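PDB 2XZI: extracellular sialidase/neuraminidase, putative from Aspergillus fumigatus, which is a sialidase-family glycoside hydrolase that acts as a KDNase, probably releasing terminal deaminoneuraminic acid from glycoconjugates. Local coordinates for residues K73-T78 and S86-L91; V233-G238 and A313-F318; R290-N295 and V307-D312. All blocks are in the same frame, centred on the assembly; numbering follows the deposited sequence.

Interaction 1: residues K73-T78 and S86-L91; sequences KRTKTT and SDWEPL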
# COMPACT_ATOMS: atom_id res chain seq x y z
N LYS A 73 4.33 12.35 -2.50
CA LYS A 73 5.60 12.97 -2.85
C LYS A 73 6.18 12.24 -4.03
O LYS A 73 6.00 11.03 -4.19
CB LYS A 73 6.58 12.88 -1.69
CG LYS A 73 6.24 13.75 -0.49
CD LYS A 73 7.31 13.63 0.57
CE LYS A 73 7.01 14.62 1.67
NZ LYS A 73 8.12 14.75 2.62
N ARG A 74 6.91 12.96 -4.87
CA ARG A 74 7.68 12.34 -5.94
C ARG A 74 9.16 12.57 -5.68
O ARG A 74 9.53 13.54 -5.03
CB ARG A 74 7.37 13.01 -7.29
CG ARG A 74 5.90 13.29 -7.57
CD ARG A 74 5.75 13.71 -9.03
NE ARG A 74 6.56 14.90 -9.35
CZ ARG A 74 6.91 15.26 -10.58
NH1 ARG A 74 6.57 14.54 -11.63
NH2 ARG A 74 7.64 16.36 -10.77
N THR A 75 10.00 11.71 -6.24
CA THR A 75 11.40 12.05 -6.38
C THR A 75 11.55 13.23 -7.35
O THR A 75 10.80 13.35 -8.33
CB THR A 75 12.26 10.84 -6.79
OG1 THR A 75 11.80 10.28 -8.03
CG2 THR A 75 12.20 9.79 -5.69
N LYS A 76 12.52 14.09 -7.03
CA LYS A 76 12.76 15.32 -7.80
C LYS A 76 13.15 15.03 -9.24
O LYS A 76 12.75 15.77 -10.16
CB LYS A 76 13.85 16.15 -7.14
CG LYS A 76 13.44 16.84 -5.86
CD LYS A 76 14.64 17.58 -5.28
CE LYS A 76 14.24 18.33 -4.03
NZ LYS A 76 15.44 18.99 -3.43
N THR A 77 13.90 13.96 -9.45
CA THR A 77 14.31 13.58 -10.78
C THR A 77 13.93 12.14 -11.01
O THR A 77 13.51 11.43 -10.07
CB THR A 77 15.82 13.74 -11.01
OG1 THR A 77 16.49 12.65 -10.38
CG2 THR A 77 16.35 15.10 -10.46
N THR A 78 14.03 11.71 -12.26
CA THR A 78 13.76 10.32 -12.62
C THR A 78 14.93 9.38 -12.29
O THR A 78 14.79 8.16 -12.39
CB THR A 78 13.43 10.20 -14.13
OG1 THR A 78 14.59 10.60 -14.88
CG2 THR A 78 12.25 11.09 -14.52
N SER A 86 16.98 14.87 0.50
CA SER A 86 17.01 15.96 -0.46
C SER A 86 16.59 15.55 -1.88
O SER A 86 16.40 16.41 -2.73
CB SER A 86 18.39 16.63 -0.50
OG SER A 86 19.36 15.72 -0.94
N ASP A 87 16.45 14.25 -2.12
CA ASP A 87 16.02 13.74 -3.41
C ASP A 87 14.51 13.80 -3.64
O ASP A 87 14.03 13.51 -4.74
CB ASP A 87 16.51 12.30 -3.57
CG ASP A 87 18.00 12.20 -3.79
OD1 ASP A 87 18.56 13.09 -4.47
OD2 ASP A 87 18.61 11.23 -3.31
N TRP A 88 13.76 14.14 -2.58
CA TRP A 88 12.30 14.09 -2.61
C TRP A 88 11.68 15.48 -2.66
O TRP A 88 12.12 16.40 -1.94
CB TRP A 88 11.78 13.34 -1.39
CG TRP A 88 12.02 11.86 -1.47
CD1 TRP A 88 13.10 11.17 -0.98
CD2 TRP A 88 11.15 10.88 -2.04
NE1 TRP A 88 12.97 9.83 -1.22
CE2 TRP A 88 11.77 9.62 -1.87
CE3 TRP A 88 9.90 10.95 -2.68
CZ2 TRP A 88 11.20 8.44 -2.31
CZ3 TRP A 88 9.33 9.77 -3.12
CH2 TRP A 88 9.97 8.53 -2.92
N GLU A 89 10.66 15.62 -3.49
CA GLU A 89 9.87 16.86 -3.53
C GLU A 89 9.09 17.09 -2.22
O GLU A 89 8.88 16.15 -1.44
CB GLU A 89 8.89 16.82 -4.69
CG GLU A 89 9.56 16.90 -6.07
CD GLU A 89 8.56 16.78 -7.21
OE1 GLU A 89 7.39 16.41 -6.95
OE2 GLU A 89 8.95 17.04 -8.37
N PRO A 90 8.63 18.33 -1.98
CA PRO A 90 7.70 18.57 -0.88
C PRO A 90 6.34 17.91 -1.09
O PRO A 90 5.99 17.51 -2.21
CB PRO A 90 7.53 20.11 -0.88
CG PRO A 90 8.72 20.63 -1.61
CD PRO A 90 9.06 19.58 -2.63
N LEU A 91 5.60 17.78 -0.00
CA LEU A 91 4.28 17.17 -0.01
C LEU A 91 3.33 17.86 -0.99
O LEU A 91 3.25 19.09 -1.02
CB LEU A 91 3.69 17.19 1.40
CG LEU A 91 2.45 16.32 1.58
CD1 LEU A 91 2.86 14.84 1.65
CD2 LEU A 91 1.77 16.75 2.86
O HOH W 1 10.09 15.80 0.99
O HOH W 2 5.80 15.85 -4.63
O HOH W 3 11.14 18.03 -9.41
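A bend at chi3 of Arg74 (-58°) brings its NE round to Glu89. Glu89 places CG anti to its own carbonyl carbon and stays extended to the carboxylate. Arg74 then grips the acid in a side-on salt bridge, one nitrogen for each oxygen. Arg74 NE to Glu89 OE1 measures 3.0 Å and is nearly straight, with OE1 in the guanidinium plane. Arg74 NH2 meets Glu89 OE2 at 2.8 Å, on its syn lone pair, and this bond is more bent. Arg74 NH1 bonds to Asp161 O. One water joins Arg74 N to Glu89 OE1 and Pro90 O. Another joins Lys76 O to Glu89 OE2.

The backbones pair through Glu89 N to Arg74 O (2.8 Å) and Lys76 N to Asp87 O (2.8 Å). Between these bonds, Thr75 forms a single bridge with Trp88. Lys76 NZ donates a hydrogen bond to Ser86 O at 2.8 Å. The extended Lys73 chain runs past Glu89 O. A water links Lys73 NZ to that oxygen, and Leu17 O and Asp27 also bind NZ. Thr75 CG2 lies over one face of Trp88, 3.6 Å from the centroid of the six-membered ring, in a CH-pi contact. Lys73 O meets the ring edge. Trp372 packs edge-to-face with Trp88.

The arrangement closes the turn between the last two strands of a propeller blade. Its position and its tryptophan are consistent with a degenerate Asp box, the BNR hairpin of sialidases.

Interaction 2: residues V233-G238 and A313-F318; sequences VQTPDG and ADAKKF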
# COMPACT_ATOMS: atom_id res chain seq x y z
N VAL A 233 0.04 -10.64 -6.72
CA VAL A 233 1.30 -10.77 -7.46
C VAL A 233 1.12 -11.83 -8.53
O VAL A 233 0.27 -12.72 -8.41
CB VAL A 233 2.51 -11.06 -6.53
CG1 VAL A 233 2.65 -12.57 -6.24
CG2 VAL A 233 3.82 -10.49 -7.10
N GLN A 234 1.92 -11.71 -9.58
CA GLN A 234 2.04 -12.77 -10.56
C GLN A 234 3.29 -13.54 -10.20
O GLN A 234 4.37 -12.98 -10.14
CB GLN A 234 2.15 -12.20 -11.97
CG GLN A 234 1.98 -13.26 -13.04
CD GLN A 234 2.09 -12.71 -14.45
OE1 GLN A 234 2.59 -11.59 -14.69
NE2 GLN A 234 1.64 -13.51 -15.40
N THR A 235 3.10 -14.81 -9.89
CA THR A 235 4.19 -15.68 -9.44
C THR A 235 5.04 -16.10 -10.64
O THR A 235 4.64 -15.87 -11.78
CB THR A 235 3.65 -16.87 -8.59
OG1 THR A 235 2.50 -17.44 -9.22
CG2 THR A 235 3.21 -16.36 -7.22
N PRO A 236 6.24 -16.66 -10.39
CA PRO A 236 7.11 -16.96 -11.52
C PRO A 236 6.49 -17.92 -12.55
O PRO A 236 6.79 -17.80 -13.73
CB PRO A 236 8.35 -17.57 -10.86
CG PRO A 236 8.39 -16.89 -9.50
CD PRO A 236 6.95 -16.82 -9.10
N ASP A 237 5.60 -18.81 -12.10
CA ASP A 237 4.84 -19.68 -13.02
C ASP A 237 3.81 -18.95 -13.91
O ASP A 237 3.19 -19.58 -14.77
CB ASP A 237 4.20 -20.86 -12.25
CG ASP A 237 3.16 -20.41 -11.21
OD1 ASP A 237 2.85 -19.20 -11.15
OD2 ASP A 237 2.66 -21.25 -10.43
N GLY A 238 3.63 -17.64 -13.71
CA GLY A 238 2.71 -16.82 -14.52
C GLY A 238 1.29 -16.77 -13.97
O GLY A 238 0.44 -16.03 -14.48
N ALA A 313 8.00 -21.28 -7.68
CA ALA A 313 7.24 -20.85 -8.85
C ALA A 313 5.81 -20.39 -8.54
O ALA A 313 5.23 -19.62 -9.31
CB ALA A 313 7.24 -21.96 -9.90
N ASP A 314 5.28 -20.87 -7.42
CA ASP A 314 3.94 -20.53 -6.93
C ASP A 314 4.00 -19.79 -5.59
O ASP A 314 2.99 -19.66 -4.90
CB ASP A 314 3.10 -21.80 -6.77
CG ASP A 314 3.70 -22.78 -5.76
OD1 ASP A 314 4.84 -22.58 -5.27
OD2 ASP A 314 3.01 -23.78 -5.46
N ALA A 315 5.19 -19.30 -5.23
CA ALA A 315 5.42 -18.64 -3.92
C ALA A 315 4.90 -19.46 -2.73
O ALA A 315 4.35 -18.90 -1.77
CB ALA A 315 4.85 -17.18 -3.92
N LYS A 316 5.05 -20.78 -2.79
CA LYS A 316 4.54 -21.62 -1.71
C LYS A 316 5.16 -21.26 -0.37
O LYS A 316 4.43 -21.12 0.62
CB LYS A 316 4.74 -23.11 -2.00
CG LYS A 316 4.07 -24.02 -0.95
CD LYS A 316 3.96 -25.46 -1.41
CE LYS A 316 5.03 -26.34 -0.78
NZ LYS A 316 4.56 -27.75 -0.64
N LYS A 317 6.48 -21.11 -0.35
CA LYS A 317 7.22 -20.85 0.88
C LYS A 317 8.15 -19.66 0.72
O LYS A 317 8.87 -19.54 -0.27
CB LYS A 317 8.05 -22.08 1.31
CG LYS A 317 8.55 -21.99 2.75
CD LYS A 317 9.48 -23.13 3.14
CE LYS A 317 9.73 -23.15 4.64
NZ LYS A 317 10.21 -21.82 5.15
N PHE A 318 8.11 -18.79 1.73
CA PHE A 318 9.08 -17.70 1.86
C PHE A 318 10.14 -18.05 2.90
O PHE A 318 9.87 -18.80 3.86
CB PHE A 318 8.36 -16.40 2.26
CG PHE A 318 7.57 -15.79 1.14
CD1 PHE A 318 6.31 -16.28 0.81
CD2 PHE A 318 8.09 -14.73 0.40
CE1 PHE A 318 5.58 -15.73 -0.24
CE2 PHE A 318 7.37 -14.19 -0.66
CZ PHE A 318 6.11 -14.69 -0.98
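Asp237 and Thr235 meet Ala313 around a single carbonyl. Asp237 N donates to Ala313 O at 2.9 Å, in the carbonyl plane and on a lone pair. Asp237 holds CG between its backbone N and carbonyl carbon (chi1 64°). This sets CG on the side of Ala313 O, which sits directly above Asp237 CG at 2.9 Å. Asp237 OD1 and OD2 are acceptors like Ala313 O, so they form no hydrogen bond with it; the oxygen faces the carboxylate carbon.

Thr235 OG1 also lies between N and the carbonyl carbon (chi1 45°). Thr235 OG1 hydrogen-bonds to Asp237 OD1 at 2.6 Å. Lys239 O is a second acceptor near this hydroxyl, and the two must share its one proton. Asp237 OD1 takes Lys239 N as well, which helps fix the carboxylate.

Thr235 to Gly238 form a type I turn, closed by Gly238 N to Thr235 O at 2.8 Å. The turn links strands 230-234 and 240-244 of one propeller blade. Residues 313-318 belong to the loop after strand 305-310, in the next blade. The contact therefore joins neighbouring blades at their rim.

Thr235 CG2, anti to the carbonyl carbon, touches Ala315 CB at 3.8 Å. Ala315 has a left-handed backbone, and its methyl points toward the turn. Pro236 adds CD, 3.3 Å from Ala313 O. Within the turn segment, Gln234 NE2 bonds to Gly238 O at 2.9 Å, almost straight (173°). Arg256 NE bonds to Asp314 O.

Interaction 3: residues R290-N295 and V307-D312; sequences RTIFLN and VRISYD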
# COMPACT_ATOMS: atom_id res chain seq x y z
N ARG A 290 12.31 -14.43 -8.15
CA ARG A 290 12.03 -14.04 -6.76
C ARG A 290 10.74 -13.25 -6.61
O ARG A 290 10.46 -12.34 -7.40
CB ARG A 290 13.20 -13.20 -6.21
CG ARG A 290 14.60 -13.89 -6.27
CD ARG A 290 15.66 -12.99 -5.65
NE ARG A 290 17.05 -13.23 -6.06
CZ ARG A 290 17.61 -12.74 -7.17
NH1 ARG A 290 16.92 -12.03 -8.05
NH2 ARG A 290 18.90 -12.96 -7.40
N THR A 291 9.98 -13.59 -5.56
CA THR A 291 8.86 -12.81 -5.08
C THR A 291 9.26 -12.34 -3.70
O THR A 291 9.85 -13.10 -2.91
CB THR A 291 7.58 -13.66 -4.97
OG1 THR A 291 7.28 -14.28 -6.22
CG2 THR A 291 6.38 -12.81 -4.58
N ILE A 292 8.97 -11.07 -3.42
CA ILE A 292 9.24 -10.43 -2.13
C ILE A 292 7.92 -10.22 -1.37
O ILE A 292 6.90 -9.87 -1.96
CB ILE A 292 9.94 -9.04 -2.32
CG1 ILE A 292 11.00 -9.03 -3.45
CG2 ILE A 292 10.48 -8.54 -0.98
CD1 ILE A 292 12.19 -10.01 -3.26
N PHE A 293 7.96 -10.46 -0.06
CA PHE A 293 6.80 -10.23 0.81
C PHE A 293 7.21 -9.44 2.05
O PHE A 293 8.31 -9.62 2.57
CB PHE A 293 6.15 -11.56 1.22
CG PHE A 293 4.92 -11.38 2.05
CD1 PHE A 293 3.73 -10.94 1.47
CD2 PHE A 293 4.94 -11.63 3.42
CE1 PHE A 293 2.58 -10.75 2.23
CE2 PHE A 293 3.79 -11.44 4.20
CZ PHE A 293 2.60 -11.00 3.59
N LEU A 294 6.32 -8.55 2.50
CA LEU A 294 6.57 -7.73 3.69
C LEU A 294 5.30 -7.61 4.52
O LEU A 294 4.24 -7.26 4.00
CB LEU A 294 7.01 -6.33 3.25
CG LEU A 294 7.27 -5.28 4.33
CD1 LEU A 294 8.30 -5.68 5.38
CD2 LEU A 294 7.73 -4.01 3.60
N ASN A 295 5.42 -7.90 5.81
CA ASN A 295 4.32 -7.70 6.76
C ASN A 295 4.90 -7.72 8.16
O ASN A 295 6.13 -7.80 8.33
CB ASN A 295 3.18 -8.74 6.59
CG ASN A 295 3.41 -10.03 7.40
OD1 ASN A 295 4.53 -10.54 7.50
ND2 ASN A 295 2.32 -10.56 7.97
N VAL A 307 10.88 -8.54 5.95
CA VAL A 307 10.86 -8.67 4.49
C VAL A 307 11.42 -10.05 4.12
O VAL A 307 12.42 -10.47 4.72
CB VAL A 307 11.61 -7.50 3.79
CG1 VAL A 307 13.12 -7.51 4.09
CG2 VAL A 307 11.32 -7.52 2.29
N ARG A 308 10.79 -10.73 3.17
CA ARG A 308 11.13 -12.11 2.82
C ARG A 308 11.20 -12.33 1.32
O ARG A 308 10.58 -11.58 0.54
CB ARG A 308 10.04 -13.05 3.33
CG ARG A 308 9.76 -12.97 4.83
CD ARG A 308 8.57 -13.86 5.07
NE ARG A 308 7.97 -13.79 6.39
CZ ARG A 308 8.13 -14.72 7.33
NH1 ARG A 308 8.94 -15.76 7.11
NH2 ARG A 308 7.48 -14.61 8.48
N ILE A 309 11.89 -13.41 0.94
CA ILE A 309 12.02 -13.84 -0.46
C ILE A 309 11.47 -15.26 -0.64
O ILE A 309 11.74 -16.15 0.19
CB ILE A 309 13.48 -13.79 -0.96
CG1 ILE A 309 14.07 -12.37 -0.86
CG2 ILE A 309 13.61 -14.35 -2.38
CD1 ILE A 309 15.62 -12.31 -0.81
N SER A 310 10.70 -15.47 -1.70
CA SER A 310 10.39 -16.84 -2.13
C SER A 310 10.99 -17.08 -3.49
O SER A 310 10.88 -16.23 -4.37
CB SER A 310 8.89 -17.08 -2.21
OG SER A 310 8.63 -18.42 -2.66
N TYR A 311 11.57 -18.27 -3.67
CA TYR A 311 12.09 -18.73 -4.95
C TYR A 311 11.13 -19.70 -5.63
O TYR A 311 11.41 -20.18 -6.74
CB TYR A 311 13.44 -19.41 -4.75
CG TYR A 311 14.47 -18.50 -4.14
CD1 TYR A 311 15.14 -17.57 -4.92
CD2 TYR A 311 14.76 -18.55 -2.77
CE1 TYR A 311 16.10 -16.72 -4.37
CE2 TYR A 311 15.72 -17.71 -2.21
CZ TYR A 311 16.37 -16.80 -3.01
OH TYR A 311 17.31 -15.97 -2.45
N ASP A 312 10.00 -19.99 -4.99
CA ASP A 312 9.05 -20.98 -5.52
C ASP A 312 8.24 -20.44 -6.67
O ASP A 312 7.82 -19.28 -6.65
CB ASP A 312 8.10 -21.46 -4.42
CG ASP A 312 8.79 -22.29 -3.36
OD1 ASP A 312 9.80 -22.98 -3.65
OD2 ASP A 312 8.31 -22.28 -2.21
O HOH W 4 8.64 -16.64 -6.12
O HOH W 5 4.76 -13.26 8.26
O HOH W 6 6.92 -11.13 6.39
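Thr291 and Ser310, like Phe293 and Arg308, pair in both directions through their backbones. Strands 290-294 and 305-310 form an antiparallel hairpin at the middle of a four-stranded propeller blade. Thr291 N to Ser310 O is 3.0 Å and Ser310 N to Thr291 O is 2.8 Å. Phe293 N to Arg308 O is 2.9 Å. Ile292 with Ile309 and Leu294 with Val307 are the non-hydrogen-bonded pairs.

Ile292, Leu294, Val307 and Ile309 share one face of the sheet. Val307 CG2, anti to its backbone N, lies 3.5 Å from Ile292 CG2, a tight contact between methyls. Ile292 CD1 touches Ile309 CG1 at 3.9 Å. Strand 334-343 and helix 377-381 pack on this face.

At the end of the hairpin, Arg290 and Tyr311 lie side by side and point the same way. Arg290 CG is 3.7 Å from Tyr311 CE1, and Ile309 CG2 lies over one face of the ring. Asp3 receives both polar ends: Arg290 NH2 forms a salt bridge with it and Tyr311 OH a hydrogen bond.

On the opposite face, Arg308 extends toward Asn295. Two waters link Arg308 NE and NH2 to Asn295 OD1, while Arg308 NH1 bonds to Asn319 O. Ser310 OG accepts from Asp312 N in an ST turn and bonds to Lys317 O. A further water accepts from Thr291 OG1, at 2.7 Å, and donates to Ser310 O and Asp312 O.

Overall arrangement
Interactions 2 and 3 adjoin, with centres 9 Å apart. Residues 307-312 run straight on into 313-318. Probable hydrogen bonds join Lys317 O to Ser310 OG (2.7 Å) and Lys317 N to Asp312 OD2 (2.9 Å). Phe318 CE2 packs on Phe293 CB, and CD2 on Ser310 N. Ser310, Asp312 and Phe318, between the blade's third and fourth strands, are consistent with a variant Asp box. Interaction 1 lies in a different blade, its centre 33 Å from interaction 2 and 28 Å from interaction 3. Leu91 is about 12 Å from the sodium ion. Ser301, Arg302 and Arg303, between the strands of interaction 3, line deamino-alpha-neuraminic acid pockets. Arg58, another pocket residue, ends strand 51-58, which pairs with strand 68-74 of interaction 1.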